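Local coordinates for protein putative peptidyl-arginine deiminase (Chlorobium tepidum, PDB 1XKN) that probably acts as a deiminase of arginine-like groups, on agmatine or on arginine residues of proteins, at residues 48-60 / 79-91. Numbering follows the deposited sequence.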
ATOM      1  N   SER A  48      -6.421   4.049 -14.606  1.00  3.42           N
ATOM      2  CA  SER A  48      -7.157   5.093 -15.318  1.00  3.26           C
ATOM      3  C   SER A  48      -8.521   4.616 -15.815  1.00  4.68           C
ATOM      4  O   SER A  48      -9.369   5.427 -16.176  1.00  4.99           O
ATOM      5  CB  SER A  48      -6.328   5.647 -16.490  1.00  3.08           C
ATOM      6  OG  SER A  48      -6.186   4.711 -17.541  1.00  4.78           O
ATOM      7  N   ARG A  49      -8.731   3.305 -15.830  1.00  5.23           N
ATOM      8  CA  ARG A  49     -10.011   2.756 -16.260  1.00  5.99           C
ATOM      9  C   ARG A  49     -11.021   2.942 -15.133  1.00  6.05           C
ATOM     10  O   ARG A  49     -12.232   2.996 -15.358  1.00  5.83           O
ATOM     11  CB  ARG A  49      -9.876   1.261 -16.556  1.00  7.29           C
ATOM     12  CG  ARG A  49      -8.958   0.918 -17.713  1.00  7.08           C
ATOM     13  CD  ARG A  49      -8.859  -0.591 -17.859  1.00 10.21           C
ATOM     14  NE  ARG A  49     -10.174  -1.188 -18.083  1.00 11.51           N
ATOM     15  CZ  ARG A  49     -10.550  -2.370 -17.605  1.00 12.60           C
ATOM     16  NH1 ARG A  49      -9.710  -3.087 -16.869  1.00 14.69           N
ATOM     17  NH2 ARG A  49     -11.766  -2.837 -17.862  1.00 12.83           N
ATOM     18  N   SER A  50     -10.497   3.063 -13.917  1.00  5.24           N
ATOM     19  CA  SER A  50     -11.308   3.181 -12.715  1.00  5.87           C
ATOM     20  C   SER A  50     -11.462   4.574 -12.115  1.00  5.21           C
ATOM     21  O   SER A  50     -12.550   4.954 -11.677  1.00  5.26           O
ATOM     22  CB  SER A  50     -10.726   2.250 -11.645  1.00  5.51           C
ATOM     23  OG  SER A  50     -11.322   2.462 -10.380  1.00  5.78           O
ATOM     24  N   GLU A  51     -10.374   5.336 -12.096  1.00  4.17           N
ATOM     25  CA  GLU A  51     -10.415   6.650 -11.480  1.00  4.51           C
ATOM     26  C   GLU A  51      -9.243   7.515 -11.926  1.00  5.30           C
ATOM     27  O   GLU A  51      -8.436   7.111 -12.768  1.00  5.05           O
ATOM     28  CB  GLU A  51     -10.375   6.477  -9.954  1.00  6.44           C
ATOM     29  CG  GLU A  51      -9.047   5.886  -9.443  1.00  5.64           C
ATOM     30  CD  GLU A  51      -9.215   4.861  -8.330  1.00  7.06           C
ATOM     31  OE1 GLU A  51      -8.435   4.905  -7.352  1.00  5.07           O
ATOM     32  OE2 GLU A  51     -10.108   3.992  -8.436  1.00  6.31           O
ATOM     33  N   THR A  52      -9.169   8.710 -11.350  1.00  3.79           N
ATOM     34  CA  THR A  52      -8.095   9.653 -11.636  1.00  3.86           C
ATOM     35  C   THR A  52      -6.787   9.066 -11.123  1.00  3.81           C
ATOM     36  O   THR A  52      -6.754   8.425 -10.066  1.00  4.23           O
ATOM     37  CB  THR A  52      -8.337  10.994 -10.916  1.00  4.11           C
ATOM     38  OG1 THR A  52      -9.568  11.569 -11.374  1.00  6.36           O
ATOM     39  CG2 THR A  52      -7.193  11.961 -11.189  1.00  5.44           C
ATOM     40  N   VAL A  53      -5.717   9.282 -11.878  1.00  3.66           N
ATOM     41  CA  VAL A  53      -4.396   8.794 -11.502  1.00  4.39           C
ATOM     42  C   VAL A  53      -3.456   9.993 -11.408  1.00  4.83           C
ATOM     43  O   VAL A  53      -3.225  10.691 -12.395  1.00  5.80           O
ATOM     44  CB  VAL A  53      -3.839   7.807 -12.554  1.00  3.88           C
ATOM     45  CG1 VAL A  53      -2.529   7.212 -12.068  1.00  3.43           C
ATOM     46  CG2 VAL A  53      -4.860   6.713 -12.830  1.00  4.81           C
ATOM     47  N   ASN A  54      -2.941  10.241 -10.208  1.00  4.93           N
ATOM     48  CA  ASN A  54      -2.016  11.344  -9.975  1.00  4.76           C
ATOM     49  C   ASN A  54      -0.613  10.762  -9.937  1.00  5.70           C
ATOM     50  O   ASN A  54      -0.314   9.911  -9.100  1.00  4.84           O
ATOM     51  CB  ASN A  54      -2.344  12.036  -8.649  1.00  3.97           C
ATOM     52  CG  ASN A  54      -3.653  12.801  -8.700  1.00  3.38           C
ATOM     53  OD1 ASN A  54      -4.588  12.521  -7.944  1.00  6.09           O
ATOM     54  ND2 ASN A  54      -3.726  13.775  -9.593  1.00  2.76           N
ATOM     55  N   ILE A  55       0.247  11.223 -10.841  1.00  4.33           N
ATOM     56  CA  ILE A  55       1.607  10.702 -10.926  1.00  4.50           C
ATOM     57  C   ILE A  55       2.684  11.738 -10.636  1.00  4.37           C
ATOM     58  O   ILE A  55       2.695  12.819 -11.227  1.00  7.16           O
ATOM     59  CB  ILE A  55       1.873  10.108 -12.328  1.00  4.12           C
ATOM     60  CG1 ILE A  55       0.814   9.045 -12.643  1.00  4.46           C
ATOM     61  CG2 ILE A  55       3.281   9.520 -12.391  1.00  4.06           C
ATOM     62  CD1 ILE A  55       0.988   8.373 -13.985  1.00  4.70           C
ATOM     63  N   ASN A  56       3.596  11.399  -9.729  1.00  5.47           N
ATOM     64  CA  ASN A  56       4.689  12.294  -9.380  1.00  4.95           C
ATOM     65  C   ASN A  56       5.864  12.053 -10.320  1.00  5.24           C
ATOM     66  O   ASN A  56       6.307  10.917 -10.499  1.00  5.23           O
ATOM     67  CB  ASN A  56       5.162  12.060  -7.941  1.00  3.77           C
ATOM     68  CG  ASN A  56       4.094  12.349  -6.917  1.00  7.31           C
ATOM     69  OD1 ASN A  56       3.410  13.366  -6.988  1.00  7.10           O
ATOM     70  ND2 ASN A  56       3.964  11.461  -5.938  1.00  9.46           N
ATOM     71  N   VAL A  57       6.355  13.129 -10.924  1.00  3.50           N
ATOM     72  CA  VAL A  57       7.499  13.057 -11.824  1.00  3.39           C
ATOM     73  C   VAL A  57       8.464  14.175 -11.442  1.00  4.21           C
ATOM     74  O   VAL A  57       8.061  15.175 -10.846  1.00  4.70           O
ATOM     75  CB  VAL A  57       7.081  13.218 -13.301  1.00  4.01           C
ATOM     76  CG1 VAL A  57       6.267  12.010 -13.745  1.00  3.55           C
ATOM     77  CG2 VAL A  57       6.271  14.494 -13.479  1.00  6.17           C
ATOM     78  N   LEU A  58       9.734  14.006 -11.789  1.00  5.08           N
ATOM     79  CA  LEU A  58      10.764  14.988 -11.452  1.00  5.88           C
ATOM     80  C   LEU A  58      10.841  16.175 -12.400  1.00  5.74           C
ATOM     81  O   LEU A  58      11.192  17.281 -11.991  1.00  6.19           O
ATOM     82  CB  LEU A  58      12.136  14.309 -11.427  1.00  7.82           C
ATOM     83  CG  LEU A  58      12.386  13.225 -10.379  1.00 12.47           C
ATOM     84  CD1 LEU A  58      13.716  12.536 -10.658  1.00 12.00           C
ATOM     85  CD2 LEU A  58      12.385  13.853  -9.005  1.00 15.77           C
ATOM     86  N   ASP A  59      10.514  15.946 -13.665  1.00  5.42           N
ATOM     87  CA  ASP A  59      10.603  16.997 -14.659  1.00  5.73           C
ATOM     88  C   ASP A  59       9.753  16.695 -15.886  1.00  6.66           C
ATOM     89  O   ASP A  59       9.129  15.638 -15.976  1.00  5.09           O
ATOM     90  CB  ASP A  59      12.069  17.175 -15.061  1.00  6.35           C
ATOM     91  CG  ASP A  59      12.773  15.847 -15.296  1.00  8.69           C
ATOM     92  OD1 ASP A  59      12.283  15.048 -16.119  1.00  8.75           O
ATOM     93  OD2 ASP A  59      13.814  15.599 -14.652  1.00 11.94           O
ATOM     94  N   ASP A  60       9.737  17.629 -16.831  1.00  5.99           N
ATOM     95  CA  ASP A  60       8.957  17.475 -18.052  1.00  6.21           C
ATOM     96  C   ASP A  60       9.410  16.279 -18.883  1.00  6.41           C
ATOM     97  O   ASP A  60       8.587  15.604 -19.504  1.00  6.99           O
ATOM     98  CB  ASP A  60       9.044  18.752 -18.888  1.00  6.64           C
ATOM     99  CG  ASP A  60       8.282  19.909 -18.268  1.00  7.32           C
ATOM    100  OD1 ASP A  60       7.871  19.796 -17.093  1.00  7.11           O
ATOM    101  OD2 ASP A  60       8.097  20.937 -18.956  1.00  8.65           O
ATOM    102  N   TYR A  79      -8.575   7.326 -21.775  1.00  8.58           N
ATOM    103  CA  TYR A  79      -8.579   7.755 -20.381  1.00  7.92           C
ATOM    104  C   TYR A  79      -7.455   8.732 -20.061  1.00  8.37           C
ATOM    105  O   TYR A  79      -7.152   8.974 -18.892  1.00  6.65           O
ATOM    106  CB  TYR A  79      -8.467   6.530 -19.466  1.00  9.27           C
ATOM    107  CG  TYR A  79      -9.426   5.416 -19.827  1.00 10.31           C
ATOM    108  CD1 TYR A  79     -10.809   5.613 -19.772  1.00 10.82           C
ATOM    109  CD2 TYR A  79      -8.953   4.174 -20.254  1.00 10.09           C
ATOM    110  CE1 TYR A  79     -11.695   4.601 -20.137  1.00 11.87           C
ATOM    111  CE2 TYR A  79      -9.831   3.157 -20.622  1.00 11.31           C
ATOM    112  CZ  TYR A  79     -11.198   3.376 -20.563  1.00 11.15           C
ATOM    113  OH  TYR A  79     -12.065   2.380 -20.951  1.00 12.73           O
ATOM    114  N   ALA A  80      -6.855   9.305 -21.099  1.00  7.98           N
ATOM    115  CA  ALA A  80      -5.752  10.245 -20.931  1.00  9.14           C
ATOM    116  C   ALA A  80      -6.043  11.409 -19.982  1.00  9.59           C
ATOM    117  O   ALA A  80      -5.172  11.808 -19.206  1.00 10.09           O
ATOM    118  CB  ALA A  80      -5.317  10.782 -22.292  1.00  9.78           C
ATOM    119  N   GLU A  81      -7.255  11.956 -20.036  1.00  9.59           N
ATOM    120  CA  GLU A  81      -7.615  13.078 -19.169  1.00  8.78           C
ATOM    121  C   GLU A  81      -7.588  12.708 -17.691  1.00  7.51           C
ATOM    122  O   GLU A  81      -7.472  13.583 -16.835  1.00  7.08           O
ATOM    123  CB  GLU A  81      -9.012  13.606 -19.507  1.00  9.19           C
ATOM    124  CG  GLU A  81      -9.144  14.283 -20.867  1.00 13.38           C
ATOM    125  CD  GLU A  81      -9.010  13.311 -22.015  1.00 15.72           C
ATOM    126  OE1 GLU A  81      -9.599  12.215 -21.933  1.00 15.51           O
ATOM    127  OE2 GLU A  81      -8.329  13.649 -23.006  1.00 21.79           O
ATOM    128  N   ARG A  82      -7.696  11.416 -17.398  1.00  6.40           N
ATOM    129  CA  ARG A  82      -7.706  10.946 -16.020  1.00  5.94           C
ATOM    130  C   ARG A  82      -6.318  10.831 -15.405  1.00  6.04           C
ATOM    131  O   ARG A  82      -6.186  10.713 -14.187  1.00  4.63           O
ATOM    132  CB  ARG A  82      -8.416   9.597 -15.937  1.00  6.73           C
ATOM    133  CG  ARG A  82      -9.853   9.631 -16.435  1.00  6.02           C
ATOM    134  CD  ARG A  82     -10.474   8.252 -16.373  1.00  6.84           C
ATOM    135  NE  ARG A  82     -11.837   8.235 -16.891  1.00  6.39           N
ATOM    136  CZ  ARG A  82     -12.595   7.143 -16.951  1.00  6.95           C
ATOM    137  NH1 ARG A  82     -12.120   5.980 -16.521  1.00  6.14           N
ATOM    138  NH2 ARG A  82     -13.826   7.214 -17.441  1.00  6.08           N
ATOM    139  N   ILE A  83      -5.281  10.861 -16.236  1.00  5.45           N
ATOM    140  CA  ILE A  83      -3.923  10.767 -15.721  1.00  5.91           C
ATOM    141  C   ILE A  83      -3.314  12.160 -15.619  1.00  6.66           C
ATOM    142  O   ILE A  83      -3.015  12.805 -16.626  1.00  7.90           O
ATOM    143  CB  ILE A  83      -3.060   9.849 -16.610  1.00  6.26           C
ATOM    144  CG1 ILE A  83      -3.672   8.445 -16.622  1.00  6.33           C
ATOM    145  CG2 ILE A  83      -1.627   9.813 -16.093  1.00  6.93           C
ATOM    146  CD1 ILE A  83      -2.931   7.431 -17.458  1.00  7.21           C
ATOM    147  N   VAL A  84      -3.157  12.619 -14.382  1.00  5.59           N
ATOM    148  CA  VAL A  84      -2.621  13.943 -14.094  1.00  5.61           C
ATOM    149  C   VAL A  84      -1.212  13.871 -13.509  1.00  5.71           C
ATOM    150  O   VAL A  84      -0.976  13.186 -12.508  1.00  6.23           O
ATOM    151  CB  VAL A  84      -3.526  14.689 -13.087  1.00  6.61           C
ATOM    152  CG1 VAL A  84      -3.018  16.101 -12.872  1.00  7.64           C
ATOM    153  CG2 VAL A  84      -4.963  14.703 -13.592  1.00  8.80           C
ATOM    154  N   PHE A  85      -0.280  14.592 -14.127  1.00  5.49           N
ATOM    155  CA  PHE A  85       1.107  14.613 -13.663  1.00  4.77           C
ATOM    156  C   PHE A  85       1.397  15.785 -12.742  1.00  4.42           C
ATOM    157  O   PHE A  85       0.873  16.883 -12.925  1.00  7.03           O
ATOM    158  CB  PHE A  85       2.070  14.658 -14.854  1.00  5.24           C
ATOM    159  CG  PHE A  85       2.043  13.420 -15.693  1.00  4.94           C
ATOM    160  CD1 PHE A  85       1.071  13.248 -16.671  1.00  7.28           C
ATOM    161  CD2 PHE A  85       2.951  12.392 -15.460  1.00  6.90           C
ATOM    162  CE1 PHE A  85       1.002  12.066 -17.403  1.00  8.35           C
ATOM    163  CE2 PHE A  85       2.890  11.207 -16.187  1.00  8.23           C
ATOM    164  CZ  PHE A  85       1.911  11.043 -17.159  1.00  7.36           C
ATOM    165  N   HIS A  86       2.243  15.538 -11.749  1.00  3.94           N
ATOM    166  CA  HIS A  86       2.629  16.567 -10.799  1.00  4.09           C
ATOM    167  C   HIS A  86       4.138  16.602 -10.694  1.00  5.13           C
ATOM    168  O   HIS A  86       4.778  15.557 -10.562  1.00  4.38           O
ATOM    169  CB  HIS A  86       2.040  16.282  -9.417  1.00  5.97           C
ATOM    170  CG  HIS A  86       0.548  16.204  -9.406  1.00  5.64           C
ATOM    171  ND1 HIS A  86      -0.142  15.088  -9.829  1.00  8.91           N
ATOM    172  CD2 HIS A  86      -0.388  17.121  -9.069  1.00  6.25           C
ATOM    173  CE1 HIS A  86      -1.439  15.323  -9.753  1.00  5.41           C
ATOM    174  NE2 HIS A  86      -1.616  16.549  -9.295  1.00  9.61           N
ATOM    175  N   ARG A  87       4.706  17.801 -10.770  1.00  5.81           N
ATOM    176  CA  ARG A  87       6.144  17.949 -10.651  1.00  5.36           C
ATOM    177  C   ARG A  87       6.442  17.915  -9.162  1.00  4.69           C
ATOM    178  O   ARG A  87       6.420  18.945  -8.486  1.00  7.62           O
ATOM    179  CB  ARG A  87       6.610  19.278 -11.255  1.00  4.20           C
ATOM    180  CG  ARG A  87       8.120  19.459 -11.189  1.00  6.39           C
ATOM    181  CD  ARG A  87       8.577  20.793 -11.766  1.00  5.94           C
ATOM    182  NE  ARG A  87       8.507  20.826 -13.224  1.00  8.81           N
ATOM    183  CZ  ARG A  87       9.033  21.793 -13.972  1.00 10.62           C
ATOM    184  NH1 ARG A  87       9.668  22.806 -13.396  1.00 11.97           N
ATOM    185  NH2 ARG A  87       8.931  21.745 -15.292  1.00 10.54           N
ATOM    186  N   ILE A  88       6.679  16.710  -8.656  1.00  4.88           N
ATOM    187  CA  ILE A  88       6.977  16.487  -7.251  1.00  5.32           C
ATOM    188  C   ILE A  88       8.151  15.514  -7.186  1.00  6.32           C
ATOM    189  O   ILE A  88       8.030  14.352  -7.582  1.00  5.73           O
ATOM    190  CB  ILE A  88       5.755  15.887  -6.513  1.00  5.14           C
ATOM    191  CG1 ILE A  88       4.609  16.905  -6.490  1.00  4.07           C
ATOM    192  CG2 ILE A  88       6.142  15.496  -5.091  1.00  5.53           C
ATOM    193  CD1 ILE A  88       3.398  16.460  -5.681  1.00  5.80           C
ATOM    194  N   PRO A  89       9.308  15.981  -6.692  1.00  6.01           N
ATOM    195  CA  PRO A  89      10.492  15.125  -6.596  1.00  6.68           C
ATOM    196  C   PRO A  89      10.326  13.924  -5.676  1.00  5.76           C
ATOM    197  O   PRO A  89       9.666  14.002  -4.637  1.00  5.40           O
ATOM    198  CB  PRO A  89      11.572  16.086  -6.106  1.00  9.13           C
ATOM    199  CG  PRO A  89      10.807  17.046  -5.268  1.00  9.06           C
ATOM    200  CD  PRO A  89       9.574  17.306  -6.108  1.00  6.84           C
ATOM    201  N   THR A  90      10.927  12.812  -6.077  1.00  5.68           N
ATOM    202  CA  THR A  90      10.881  11.588  -5.296  1.00  5.32           C
ATOM    203  C   THR A  90      12.244  10.920  -5.401  1.00  5.99           C
ATOM    204  O   THR A  90      12.991  11.158  -6.354  1.00  6.25           O
ATOM    205  CB  THR A  90       9.818  10.596  -5.831  1.00  6.39           C
ATOM    206  OG1 THR A  90      10.223  10.097  -7.114  1.00  6.09           O
ATOM    207  CG2 THR A  90       8.466  11.281  -5.965  1.00  7.37           C
ATOM    208  N   ASN A  91      12.574  10.100  -4.412  1.00  5.52           N
ATOM    209  CA  ASN A  91      13.837   9.375  -4.421  1.00  6.66           C
ATOM    210  C   ASN A  91      13.567   7.959  -4.903  1.00  7.05           C
ATOM    211  O   ASN A  91      14.358   7.395  -5.660  1.00  6.78           O
ATOM    212  CB  ASN A  91      14.460   9.344  -3.025  1.00  6.75           C
ATOM    213  CG  ASN A  91      14.799  10.728  -2.507  1.00  6.33           C
ATOM    214  OD1 ASN A  91      14.136  11.246  -1.613  1.00  6.62           O
ATOM    215  ND2 ASN A  91      15.834  11.340  -3.081  1.00  7.44           N
TER
HETATM  216  O   HOH W   1     -12.570   0.334 -19.191  1.00 12.24           O
HETATM  217  O   HOH W   2       8.795  10.050  -9.398  1.00  7.19           O
HETATM  218  O   HOH W   3       7.559  18.455 -14.702  1.00  9.27           O
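Arg82 NH1 reaches two carbonyls at the end of helix 36-50: it gives a bond of 2.8 Å to Ser48 O, lying in that carbonyl's plane, and a weak, bent one of 3.2 Å to Arg49 O. The arginine chain runs extended from CG to NE (chi3 -178°), which carries the guanidinium to the helix end, and Tyr79 CD1 lies over one of its faces. Arg49 CA sits over the Tyr79 ring, 4.3 Å from the centroid in a CH-pi contact, while a water links Arg49 NE to Tyr79 OH; Arg49 NH1 bonds Gln46 OE1 and NH2 makes a salt bridge with Glu321. Strands 52-57 and 83-87 pair in parallel, joined by a beta-alpha-beta crossover through helix 60-73, with 83-87 at the margin of its sheet. Val53 N to Arg82 O (2.8 Å, almost straight) starts the bonding. On the face beneath helix 60-73, Ile55 CD1 packs on Ile83 CG2 at 3.7 Å, and Val57 CG1 meets Phe85 CD2 at the ring edge, 3.8 Å away. The other face carries Asn56, whose buried OD1 lies against Ile88 CD1 (3.4 Å) without a polar partner. Arg87 NH2 forms a salt bridge of 2.9 Å to Asp60 OD1, approaching from above the carboxylate plane; a water joins Arg87 NE to the same oxygen.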